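Long-range contacts in UV damage endonuclease (PDB 3TC3), which probably cleaves DNA at UV-induced and other lesions as a manganese-binding endonuclease of DNA excision repair: residues M120-Y125 and K144-L149; V126-V131 and S138-L143; I159-G164 and K190-E195; R176-F181 and E211-P216. All coordinates share one frame; numbering follows the deposited sequence. Where two conformers were deposited one is given.

Contact 1: residues M120-Y125 and K144-L149; sequences MHPGQY and KYHADL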
# COMPACT_ATOMS: atom_id res chain seq x y z
N MET A 120 -0.03 -2.71 -2.25
CA MET A 120 0.88 -1.85 -3.00
C MET A 120 0.28 -0.47 -2.92
O MET A 120 -0.94 -0.32 -2.90
CB MET A 120 1.03 -2.24 -4.48
CG MET A 120 1.64 -3.69 -4.66
SD MET A 120 1.94 -4.02 -6.45
CE MET A 120 3.42 -3.01 -6.69
N HIS A 121 1.16 0.55 -3.05
CA HIS A 121 0.68 1.98 -3.05
C HIS A 121 1.44 2.67 -4.17
O HIS A 121 2.61 3.01 -4.04
CB HIS A 121 1.06 2.60 -1.68
CG HIS A 121 0.76 4.09 -1.52
ND1 HIS A 121 1.53 5.06 -2.02
CD2 HIS A 121 -0.21 4.72 -0.74
CE1 HIS A 121 1.06 6.27 -1.63
NE2 HIS A 121 0.01 6.07 -0.82
N PRO A 122 0.76 2.96 -5.24
CA PRO A 122 1.43 3.66 -6.36
C PRO A 122 1.92 5.06 -6.04
O PRO A 122 2.72 5.59 -6.82
CB PRO A 122 0.35 3.74 -7.49
CG PRO A 122 -0.70 3.05 -6.99
CD PRO A 122 -0.61 2.56 -5.55
N GLY A 123 1.35 5.70 -5.03
CA GLY A 123 1.79 7.08 -4.61
C GLY A 123 1.24 8.23 -5.43
O GLY A 123 0.29 8.07 -6.17
N GLN A 124 1.81 9.43 -5.20
CA GLN A 124 1.20 10.69 -5.54
C GLN A 124 0.98 10.90 -6.99
O GLN A 124 0.08 11.68 -7.31
CB GLN A 124 2.13 11.84 -4.98
CG GLN A 124 2.18 13.08 -5.87
CD GLN A 124 2.80 14.23 -5.17
OE1 GLN A 124 4.02 14.30 -5.07
NE2 GLN A 124 1.97 15.11 -4.63
N TYR A 125 1.69 10.23 -7.91
CA TYR A 125 1.32 10.54 -9.27
C TYR A 125 0.07 9.82 -9.82
O TYR A 125 -0.38 10.24 -10.89
CB TYR A 125 2.43 10.61 -10.29
CG TYR A 125 3.53 11.61 -9.81
CD1 TYR A 125 3.30 13.04 -9.74
CD2 TYR A 125 4.75 11.11 -9.33
CE1 TYR A 125 4.28 13.90 -9.27
CE2 TYR A 125 5.74 11.98 -8.88
CZ TYR A 125 5.52 13.35 -8.83
OH TYR A 125 6.57 14.13 -8.38
N LYS A 144 -2.90 -0.13 -13.93
CA LYS A 144 -2.90 -1.38 -14.72
C LYS A 144 -1.59 -2.16 -14.51
O LYS A 144 -1.61 -3.37 -14.31
CB LYS A 144 -3.01 -0.98 -16.19
CG LYS A 144 -2.84 -2.21 -17.03
CD LYS A 144 -2.96 -1.88 -18.52
CE LYS A 144 -2.98 -3.21 -19.34
NZ LYS A 144 -1.69 -3.91 -19.23
N TYR A 145 -0.43 -1.45 -14.40
CA TYR A 145 0.79 -2.19 -14.08
C TYR A 145 0.74 -2.87 -12.70
O TYR A 145 1.21 -4.00 -12.56
CB TYR A 145 2.01 -1.18 -14.14
CG TYR A 145 3.17 -1.50 -13.20
CD1 TYR A 145 3.81 -2.75 -13.20
CD2 TYR A 145 3.61 -0.51 -12.27
CE1 TYR A 145 4.84 -3.06 -12.28
CE2 TYR A 145 4.66 -0.79 -11.42
CZ TYR A 145 5.26 -2.08 -11.44
OH TYR A 145 6.24 -2.41 -10.56
N HIS A 146 0.16 -2.18 -11.73
CA HIS A 146 0.06 -2.80 -10.40
C HIS A 146 -0.81 -4.05 -10.41
O HIS A 146 -0.43 -5.05 -9.84
CB HIS A 146 -0.47 -1.77 -9.38
CG HIS A 146 0.59 -0.73 -8.97
ND1 HIS A 146 1.09 0.23 -9.84
CD2 HIS A 146 1.32 -0.63 -7.79
CE1 HIS A 146 2.07 0.94 -9.16
NE2 HIS A 146 2.19 0.42 -7.94
N ALA A 147 -1.96 -3.95 -11.11
CA ALA A 147 -2.86 -5.13 -11.23
C ALA A 147 -2.13 -6.20 -12.02
O ALA A 147 -2.22 -7.40 -11.66
CB ALA A 147 -4.09 -4.71 -11.95
N ASP A 148 -1.46 -5.82 -13.09
CA ASP A 148 -0.73 -6.85 -13.87
C ASP A 148 0.32 -7.57 -12.98
O ASP A 148 0.61 -8.77 -13.19
CB ASP A 148 -0.01 -6.21 -15.07
CG ASP A 148 -0.97 -5.82 -16.21
OD1 ASP A 148 -2.14 -6.22 -16.17
OD2 ASP A 148 -0.50 -5.09 -17.09
N LEU A 149 1.04 -6.78 -12.15
CA LEU A 149 2.11 -7.41 -11.33
C LEU A 149 1.49 -8.45 -10.39
O LEU A 149 1.94 -9.62 -10.31
CB LEU A 149 2.91 -6.34 -10.57
CG LEU A 149 4.04 -6.89 -9.71
CD1 LEU A 149 5.12 -7.53 -10.64
CD2 LEU A 149 4.61 -5.83 -8.83
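Met120 and His146 meet because both first torsions set CG beside the backbone N, opposite the carbonyl carbon (chi1 -62° and -75°). The Met120 chain then bends at its last torsion (chi3 75°), which brings the methyl against Leu149 CD2. The imidazole of His146 is the centre of the contact. Met120 CB lies at its edge, in the ring plane, with CB 3.7 Å from His146 CD2. The methyl arrives obliquely, Met120 CE being 3.4 Å from the same CD2. Met120 SD is 4.7 Å from the centroid of the His146 ring, again at an oblique position. Beyond the ring, Met120 CE rests 3.7 Å from Leu149 CD2, and the two side chains cross at about a right angle.

Pro122 covers one face of the imidazole. Its CG stands 4.0 Å above the His146 ring plane, over the middle. Pro122 CB makes a CH-pi contact, 3.7 Å from His146 CE1. No hydrogen bond joins the two segments. The ring is held by polar partners elsewhere: His146 ND1 bonds to Glu142 O one turn back on the helix, and NE2 bonds to Ser81 OG. Bonds at both nitrogens should fix the rotation of the ring while apolar groups pack round it.

The CB of His121 points away from the helix, and its side chain touches Gln160 on the neighbouring strand 158-162. The end of strand 117-120 packed on the following helix 133-153 is a beta-alpha unit of the TIM barrel.

Contact 2: residues V126-V131 and S138-L143; sequences VVLNSV and SSIMEL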
# COMPACT_ATOMS: atom_id res chain seq x y z
N VAL A 126 -0.48 8.90 -9.06
CA VAL A 126 -1.81 8.42 -9.43
C VAL A 126 -2.86 9.40 -8.86
O VAL A 126 -3.05 9.51 -7.65
CB VAL A 126 -2.02 6.97 -8.90
CG1 VAL A 126 -3.48 6.47 -9.13
CG2 VAL A 126 -1.03 6.14 -9.67
N VAL A 127 -3.56 10.02 -9.81
CA VAL A 127 -4.61 11.01 -9.43
C VAL A 127 -5.84 10.62 -10.23
O VAL A 127 -6.11 11.14 -11.33
CB VAL A 127 -4.19 12.47 -9.78
CG1 VAL A 127 -5.27 13.36 -9.15
CG2 VAL A 127 -2.78 12.77 -9.20
N LEU A 128 -6.60 9.67 -9.67
CA LEU A 128 -7.65 9.00 -10.47
C LEU A 128 -8.75 10.02 -10.76
O LEU A 128 -9.44 9.87 -11.77
CB LEU A 128 -8.19 7.77 -9.69
CG LEU A 128 -9.36 7.11 -10.48
CD1 LEU A 128 -8.88 6.49 -11.82
CD2 LEU A 128 -9.79 5.97 -9.58
N ASN A 129 -8.89 11.03 -9.88
CA ASN A 129 -9.97 12.02 -10.06
C ASN A 129 -9.45 13.32 -10.63
O ASN A 129 -10.05 14.43 -10.49
CB ASN A 129 -10.64 12.29 -8.71
CG ASN A 129 -9.77 13.13 -7.80
OD1 ASN A 129 -8.56 13.26 -8.01
ND2 ASN A 129 -10.44 13.84 -6.86
N SER A 130 -8.31 13.31 -11.31
CA SER A 130 -7.85 14.57 -11.94
C SER A 130 -8.83 15.16 -12.93
O SER A 130 -9.56 14.43 -13.60
CB SER A 130 -6.56 14.26 -12.78
OG SER A 130 -6.01 15.49 -13.30
N VAL A 131 -8.85 16.48 -13.02
CA VAL A 131 -9.63 17.11 -14.10
C VAL A 131 -8.95 17.04 -15.47
O VAL A 131 -9.57 17.34 -16.50
CB VAL A 131 -9.95 18.61 -13.77
CG1 VAL A 131 -10.71 18.79 -12.45
CG2 VAL A 131 -8.70 19.45 -13.71
N SER A 138 -2.73 8.47 -17.57
CA SER A 138 -1.46 7.93 -17.13
C SER A 138 -1.64 7.26 -15.74
O SER A 138 -0.95 6.26 -15.44
CB SER A 138 -0.37 9.02 -17.09
OG SER A 138 -0.74 10.04 -16.22
N SER A 139 -2.57 7.81 -14.95
CA SER A 139 -2.82 7.20 -13.63
C SER A 139 -3.38 5.77 -13.80
O SER A 139 -2.99 4.87 -13.07
CB SER A 139 -3.85 8.05 -12.85
OG SER A 139 -3.24 9.33 -12.60
N ILE A 140 -4.32 5.59 -14.75
CA ILE A 140 -4.88 4.24 -15.02
C ILE A 140 -3.80 3.31 -15.54
O ILE A 140 -3.74 2.19 -15.16
CB ILE A 140 -6.07 4.40 -15.96
CG1 ILE A 140 -7.19 5.08 -15.16
CG2 ILE A 140 -6.54 2.95 -16.40
CD1 ILE A 140 -8.54 5.40 -16.01
N MET A 141 -2.90 3.80 -16.40
CA MET A 141 -1.72 3.01 -16.85
C MET A 141 -0.90 2.53 -15.66
O MET A 141 -0.48 1.32 -15.66
CB MET A 141 -0.85 3.73 -17.91
CG MET A 141 -1.61 3.91 -19.17
SD MET A 141 -2.23 2.38 -20.03
CE MET A 141 -3.89 1.81 -19.23
N GLU A 142 -0.66 3.42 -14.68
CA GLU A 142 0.12 2.98 -13.51
C GLU A 142 -0.66 1.92 -12.71
O GLU A 142 -0.09 0.94 -12.23
CB GLU A 142 0.49 4.23 -12.73
CG GLU A 142 1.41 3.96 -11.54
CD GLU A 142 2.78 3.36 -11.82
OE1 GLU A 142 3.21 3.13 -12.97
OE2 GLU A 142 3.47 3.17 -10.81
N LEU A 143 -1.96 2.17 -12.55
CA LEU A 143 -2.82 1.16 -11.85
C LEU A 143 -2.87 -0.18 -12.58
O LEU A 143 -2.78 -1.24 -11.90
CB LEU A 143 -4.25 1.74 -11.67
CG LEU A 143 -4.32 2.84 -10.63
CD1 LEU A 143 -5.71 3.52 -10.77
CD2 LEU A 143 -3.99 2.40 -9.22
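Val127 and Ser139 make the one hydrogen bond of this contact. Val127 N donates to Ser139 OG over 2.9 Å, and the bond is nearly straight (173°). Ser139 OG lies beside its own backbone N (chi1 -65°), where it also bonds to Val135 O one turn back. With an alanine here, the amide of Val127 would probably lose its acceptor, and the loop would be freer to shift against the helix.

The tight part continues at Val126, which is buried. Its two methyls divide the work. Val126 CG1 sits 4.0 Å from both CG and CD1 of Leu143, and Val126 CG2 is 3.8 Å from Glu142 CG. Glu142 gives only its aliphatic part to the contact; its carboxylate leads away and bonds to Ser88 OG.

The looser side lies at Val127 and Ile140, which are partly exposed. Leu128 CD1 reaches Ile140 CG1 at 4.0 Å. Leu128 has a thinner contact with this helix but is buried by Ile161 and Phe177. From Val127 a type I turn to Ser130 leads away from 138-143, though Ser130 still touches the first turn of the helix. A loop folded back on the early turns of the helix that follows it is a beta-alpha connection of the TIM barrel.

Contact 3: residues I159-G164 and K190-E195; sequences IQIHVG and KRLVIE. With MN (manganese (II) ion), chain C.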
# COMPACT_ATOMS: atom_id res chain seq x y z
N ILE A 159 -4.52 -2.56 -3.90
CA ILE A 159 -3.79 -1.40 -4.45
C ILE A 159 -4.42 -0.23 -3.81
O ILE A 159 -5.61 0.06 -4.05
CB ILE A 159 -3.96 -1.32 -6.03
CG1 ILE A 159 -3.41 -2.60 -6.67
CG2 ILE A 159 -3.25 -0.08 -6.51
CD1 ILE A 159 -3.88 -2.72 -8.20
N GLN A 160 -3.65 0.47 -2.98
CA GLN A 160 -4.21 1.57 -2.16
C GLN A 160 -3.82 2.90 -2.82
O GLN A 160 -2.61 3.20 -3.17
CB GLN A 160 -3.67 1.49 -0.72
CG GLN A 160 -2.28 1.70 -0.54
CD GLN A 160 -1.96 1.38 0.94
OE1 GLN A 160 -1.67 0.20 1.23
NE2 GLN A 160 -2.16 2.37 1.88
N ILE A 161 -4.83 3.77 -2.89
CA ILE A 161 -4.57 5.13 -3.36
C ILE A 161 -5.28 6.21 -2.52
O ILE A 161 -6.14 5.86 -1.77
CB ILE A 161 -5.03 5.35 -4.82
CG1 ILE A 161 -6.53 5.10 -4.94
CG2 ILE A 161 -4.19 4.41 -5.74
CD1 ILE A 161 -7.11 5.52 -6.42
N HIS A 162 -4.76 7.45 -2.58
CA HIS A 162 -5.52 8.58 -2.03
C HIS A 162 -6.59 8.98 -3.01
O HIS A 162 -6.64 8.59 -4.22
CB HIS A 162 -4.55 9.71 -1.80
CG HIS A 162 -3.67 9.48 -0.64
ND1 HIS A 162 -2.34 9.59 -0.70
CD2 HIS A 162 -3.98 9.09 0.67
CE1 HIS A 162 -1.81 9.36 0.54
NE2 HIS A 162 -2.81 9.04 1.37
N VAL A 163 -7.55 9.80 -2.54
CA VAL A 163 -8.62 10.23 -3.40
C VAL A 163 -8.06 11.06 -4.57
O VAL A 163 -8.56 11.01 -5.71
CB VAL A 163 -9.74 10.96 -2.59
CG1 VAL A 163 -10.73 11.47 -3.55
CG2 VAL A 163 -10.39 9.96 -1.69
N GLY A 164 -7.08 11.88 -4.22
CA GLY A 164 -6.40 12.59 -5.27
C GLY A 164 -6.50 14.12 -5.14
O GLY A 164 -6.19 14.76 -4.11
N LYS A 190 -11.37 -4.31 -8.61
CA LYS A 190 -11.57 -5.28 -7.55
C LYS A 190 -10.52 -5.21 -6.44
O LYS A 190 -10.78 -5.62 -5.32
CB LYS A 190 -11.69 -6.70 -8.09
CG LYS A 190 -13.10 -6.96 -8.73
CD LYS A 190 -14.24 -6.90 -7.64
CE LYS A 190 -15.59 -7.35 -8.19
NZ LYS A 190 -16.28 -6.13 -8.75
N ARG A 191 -9.37 -4.63 -6.78
CA ARG A 191 -8.23 -4.61 -5.87
C ARG A 191 -8.13 -3.24 -5.21
O ARG A 191 -7.36 -3.06 -4.23
CB ARG A 191 -6.94 -4.84 -6.62
CG ARG A 191 -6.77 -6.27 -7.06
CD ARG A 191 -5.41 -6.34 -7.63
NE ARG A 191 -5.03 -7.76 -7.82
CZ ARG A 191 -5.00 -8.42 -8.94
NH1 ARG A 191 -5.45 -7.89 -10.08
NH2 ARG A 191 -4.47 -9.67 -8.94
N LEU A 192 -8.91 -2.26 -5.66
CA LEU A 192 -8.59 -0.88 -5.21
C LEU A 192 -9.14 -0.60 -3.81
O LEU A 192 -10.24 -1.06 -3.44
CB LEU A 192 -9.24 0.12 -6.19
CG LEU A 192 -8.60 1.49 -6.16
CD1 LEU A 192 -7.21 1.47 -6.84
CD2 LEU A 192 -9.49 2.52 -6.94
N VAL A 193 -8.30 0.11 -3.02
CA VAL A 193 -8.74 0.57 -1.72
C VAL A 193 -8.29 2.05 -1.57
O VAL A 193 -7.38 2.49 -2.28
CB VAL A 193 -8.20 -0.29 -0.52
CG1 VAL A 193 -8.60 -1.76 -0.71
CG2 VAL A 193 -6.68 -0.11 -0.42
N ILE A 194 -9.04 2.83 -0.79
CA ILE A 194 -8.69 4.24 -0.68
C ILE A 194 -8.30 4.55 0.77
O ILE A 194 -8.83 4.01 1.69
CB ILE A 194 -9.85 5.18 -1.14
CG1 ILE A 194 -11.11 4.89 -0.38
CG2 ILE A 194 -10.06 5.15 -2.67
CD1 ILE A 194 -12.28 5.95 -0.68
N GLU A 195 -7.45 5.53 0.95
CA GLU A 195 -6.97 5.87 2.28
C GLU A 195 -7.20 7.38 2.51
O GLU A 195 -7.16 8.24 1.60
CB GLU A 195 -5.45 5.65 2.22
CG GLU A 195 -4.64 6.01 3.48
CD GLU A 195 -3.13 6.07 3.22
OE1 GLU A 195 -2.64 5.50 2.25
OE2 GLU A 195 -2.42 6.68 4.03
MN MN C . -0.66 5.91 5.15
O HOH W 1 -7.10 10.64 0.22
O HOH W 2 0.10 5.55 2.92
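Glu195 is a ligand of the manganese site at the C-terminal end of the barrel strands, and Gln160 stands in its second shell. They lie on two neighbouring strands, 159-162 and 192-195, which run 38° apart in direction. The backbones alternate as parallel strands do: Ile159 N bonds to Arg191 O, Val193 N to Ile159 O, Ile161 N to Val193 O and Glu195 N to Ile161 O.

Glu195 CG lies opposite the backbone N (chi1 177°), and the extended chain carries the carboxylate to the metal. Glu195 OE2 binds the manganese at 2.2 Å. Glu195 OE1 bonds at 2.8 Å to a water that is itself a ligand of the ion. Gln160 NE2 donates to Glu195 OE1 over 3.2 Å, arriving from above the carboxylate plane (51° out of it). Gln160 NE2 also bonds to Asp251, another metal ligand. A leucine in place of Gln160 would probably leave the carboxylates of Glu195 and Asp251 facing each other without the shared amide, and Glu195 freer to turn. The His162 ring runs alongside Glu195, with NE2 3.5 Å from Glu195 CD. A second water joins Val163 N and Glu195 O.

Gln160 CB and Val193 CG2 pack at 3.4 Å on this same face. The other face is apolar: the Ile161 and Leu192 side chains cross at about a right angle, Ile161 CD1 being 3.9 Å from Leu192 CD2. Phe177 and Phe181 cover part of that face. Asp220, Asp251 and Glu288 complete the metal site. Acidic ligands at the C-terminal strand ends and aliphatic residues toward the helices are the TIM-barrel arrangement.

Contact 4: residues R176-F181 and E211-P216; sequences RFIENF and ERTGIP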
# COMPACT_ATOMS: atom_id res chain seq x y z
N ARG A 176 -16.02 13.16 -9.22
CA ARG A 176 -15.07 12.82 -10.32
C ARG A 176 -14.33 11.50 -9.95
O ARG A 176 -14.13 10.64 -10.82
CB ARG A 176 -13.95 13.85 -10.56
CG ARG A 176 -14.49 15.17 -11.17
CD ARG A 176 -13.30 16.00 -11.78
NE ARG A 176 -12.15 16.12 -10.86
CZ ARG A 176 -12.09 16.99 -9.86
NH1 ARG A 176 -13.10 17.89 -9.66
NH2 ARG A 176 -11.05 17.00 -9.06
N PHE A 177 -14.02 11.32 -8.67
CA PHE A 177 -13.36 10.05 -8.35
C PHE A 177 -14.26 8.87 -8.67
O PHE A 177 -13.84 7.86 -9.22
CB PHE A 177 -13.00 10.05 -6.87
CG PHE A 177 -12.31 8.78 -6.44
CD1 PHE A 177 -13.06 7.60 -6.12
CD2 PHE A 177 -10.92 8.75 -6.33
CE1 PHE A 177 -12.37 6.46 -5.80
CE2 PHE A 177 -10.25 7.55 -6.02
CZ PHE A 177 -10.98 6.40 -5.70
N ILE A 178 -15.49 8.94 -8.17
CA ILE A 178 -16.48 7.85 -8.40
C ILE A 178 -16.73 7.60 -9.93
O ILE A 178 -16.70 6.42 -10.35
CB ILE A 178 -17.80 8.17 -7.70
CG1 ILE A 178 -17.57 8.06 -6.17
CG2 ILE A 178 -18.89 7.16 -8.15
CD1 ILE A 178 -18.77 8.51 -5.33
N GLU A 179 -16.85 8.70 -10.70
CA GLU A 179 -17.07 8.55 -12.15
C GLU A 179 -15.92 7.78 -12.80
O GLU A 179 -16.15 6.88 -13.58
CB GLU A 179 -17.28 9.91 -12.83
CG GLU A 179 -17.87 9.69 -14.27
CD GLU A 179 -17.82 10.82 -15.30
OE1 GLU A 179 -17.37 11.95 -15.01
OE2 GLU A 179 -18.25 10.52 -16.45
N ASN A 180 -14.68 8.19 -12.46
CA ASN A 180 -13.55 7.59 -13.16
C ASN A 180 -13.27 6.19 -12.62
O ASN A 180 -12.85 5.31 -13.36
CB ASN A 180 -12.30 8.47 -12.95
CG ASN A 180 -12.42 9.84 -13.72
OD1 ASN A 180 -13.36 9.97 -14.54
ND2 ASN A 180 -11.59 10.80 -13.49
N PHE A 181 -13.55 5.96 -11.30
CA PHE A 181 -13.44 4.63 -10.77
C PHE A 181 -14.32 3.62 -11.55
O PHE A 181 -13.94 2.48 -11.83
CB PHE A 181 -13.87 4.61 -9.26
CG PHE A 181 -13.97 3.24 -8.72
CD1 PHE A 181 -12.83 2.50 -8.35
CD2 PHE A 181 -15.25 2.71 -8.50
CE1 PHE A 181 -12.96 1.14 -7.85
CE2 PHE A 181 -15.36 1.43 -8.01
CZ PHE A 181 -14.24 0.64 -7.64
N GLU A 211 -19.52 4.09 0.36
CA GLU A 211 -20.93 3.75 0.41
C GLU A 211 -21.51 3.61 -1.01
O GLU A 211 -22.43 2.81 -1.20
CB GLU A 211 -21.69 4.85 1.19
CG GLU A 211 -23.11 4.58 1.28
CD GLU A 211 -23.41 3.74 2.50
OE1 GLU A 211 -22.46 3.46 3.28
OE2 GLU A 211 -24.59 3.36 2.67
N ARG A 212 -20.96 4.37 -1.95
CA ARG A 212 -21.48 4.43 -3.36
C ARG A 212 -20.68 3.53 -4.29
O ARG A 212 -21.05 3.47 -5.50
CB ARG A 212 -21.44 5.91 -3.78
CG ARG A 212 -22.52 6.68 -3.04
CD ARG A 212 -22.08 8.19 -2.98
NE ARG A 212 -23.10 8.90 -2.27
CZ ARG A 212 -23.30 8.91 -0.96
NH1 ARG A 212 -22.43 8.26 -0.13
NH2 ARG A 212 -24.36 9.55 -0.42
N THR A 213 -19.67 2.81 -3.79
CA THR A 213 -18.78 2.08 -4.72
C THR A 213 -18.43 0.68 -4.22
O THR A 213 -17.91 -0.10 -5.06
CB THR A 213 -17.42 2.77 -4.93
OG1 THR A 213 -16.84 3.03 -3.64
CG2 THR A 213 -17.65 4.08 -5.67
N GLY A 214 -18.49 0.46 -2.91
CA GLY A 214 -17.98 -0.79 -2.34
C GLY A 214 -16.46 -0.80 -2.16
O GLY A 214 -15.89 -1.87 -1.76
N ILE A 215 -15.78 0.32 -2.39
CA ILE A 215 -14.29 0.40 -2.18
C ILE A 215 -13.94 0.34 -0.68
O ILE A 215 -14.36 1.20 0.03
CB ILE A 215 -13.74 1.69 -2.78
CG1 ILE A 215 -13.97 1.67 -4.31
CG2 ILE A 215 -12.23 1.73 -2.58
CD1 ILE A 215 -13.72 3.06 -4.87
N PRO A 216 -13.14 -0.61 -0.25
CA PRO A 216 -12.68 -0.54 1.20
C PRO A 216 -11.80 0.63 1.49
O PRO A 216 -11.07 1.15 0.62
CB PRO A 216 -11.95 -1.87 1.38
CG PRO A 216 -12.39 -2.74 0.14
CD PRO A 216 -12.54 -1.77 -0.98
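Helix 170-181 passes the end of helix 203-213 with Ile178 CA 7.2 Å from Thr213 CA, and the second chain leaves its helix at Gly214 through a positive phi (81°). Ile215 follows and points back at the first helix.

Ile215 makes the main contact. Its CD1 stands 3.5 Å above the Phe181 ring plane, over the centre, in a CH-pi contact. Over the same ring, Ile215 CG1 lies 3.5 Å from Phe181 CZ. The same CD1 also meets Phe177, this time at the ring edge and in its plane, 3.8 Å from Phe177 CE1. One methyl thus lies over one aromatic ring and against the edge of another. Phe181 CG lies opposite its backbone N (chi1 172°), which swings the ring across to the isoleucine.

Thr213 fills the next position. Its CB is 3.9 Å from Phe181 CE2, at an oblique angle, and its CG2 is 4.0 Å from Ile178 CG1. Its hydroxyl turns to the backbone instead: Thr213 OG1 accepts from Ile215 N at 3.2 Å, an ST turn, and also bonds to Ile209 O. On the exposed side, Ile178 CD1 touches Arg212 CB at 4.0 Å. The guanidinium of Arg212 goes elsewhere, to Trp208.

Phe177 and Ile215 both rest on Ile194 of the barrel strand beneath. The contact joins the helices that follow two neighbouring strands of the TIM barrel, 158-162 and 192-195.

In the fold
All four contacts lie in one closed eight-stranded parallel barrel, around strands 117-120 to 217-220. Along the chain, contact 2 is nested inside contact 1, and both use helix 133-153 and the loop before it; their centres are 10 Å apart. Contact 3 then joins strands 158-162 and 192-195, about 10 Å from contact 1 and 11 Å from contact 2 between centres. Contact 4 alternates with contact 3, because helices 170-181 and 203-213 follow those two strands. Contacts 1 and 4 lie about 17 Å apart between centres and do not touch. Contact 3 touches all the others. The strand that carries Glu195, and its neighbour, are packed against the helices around them.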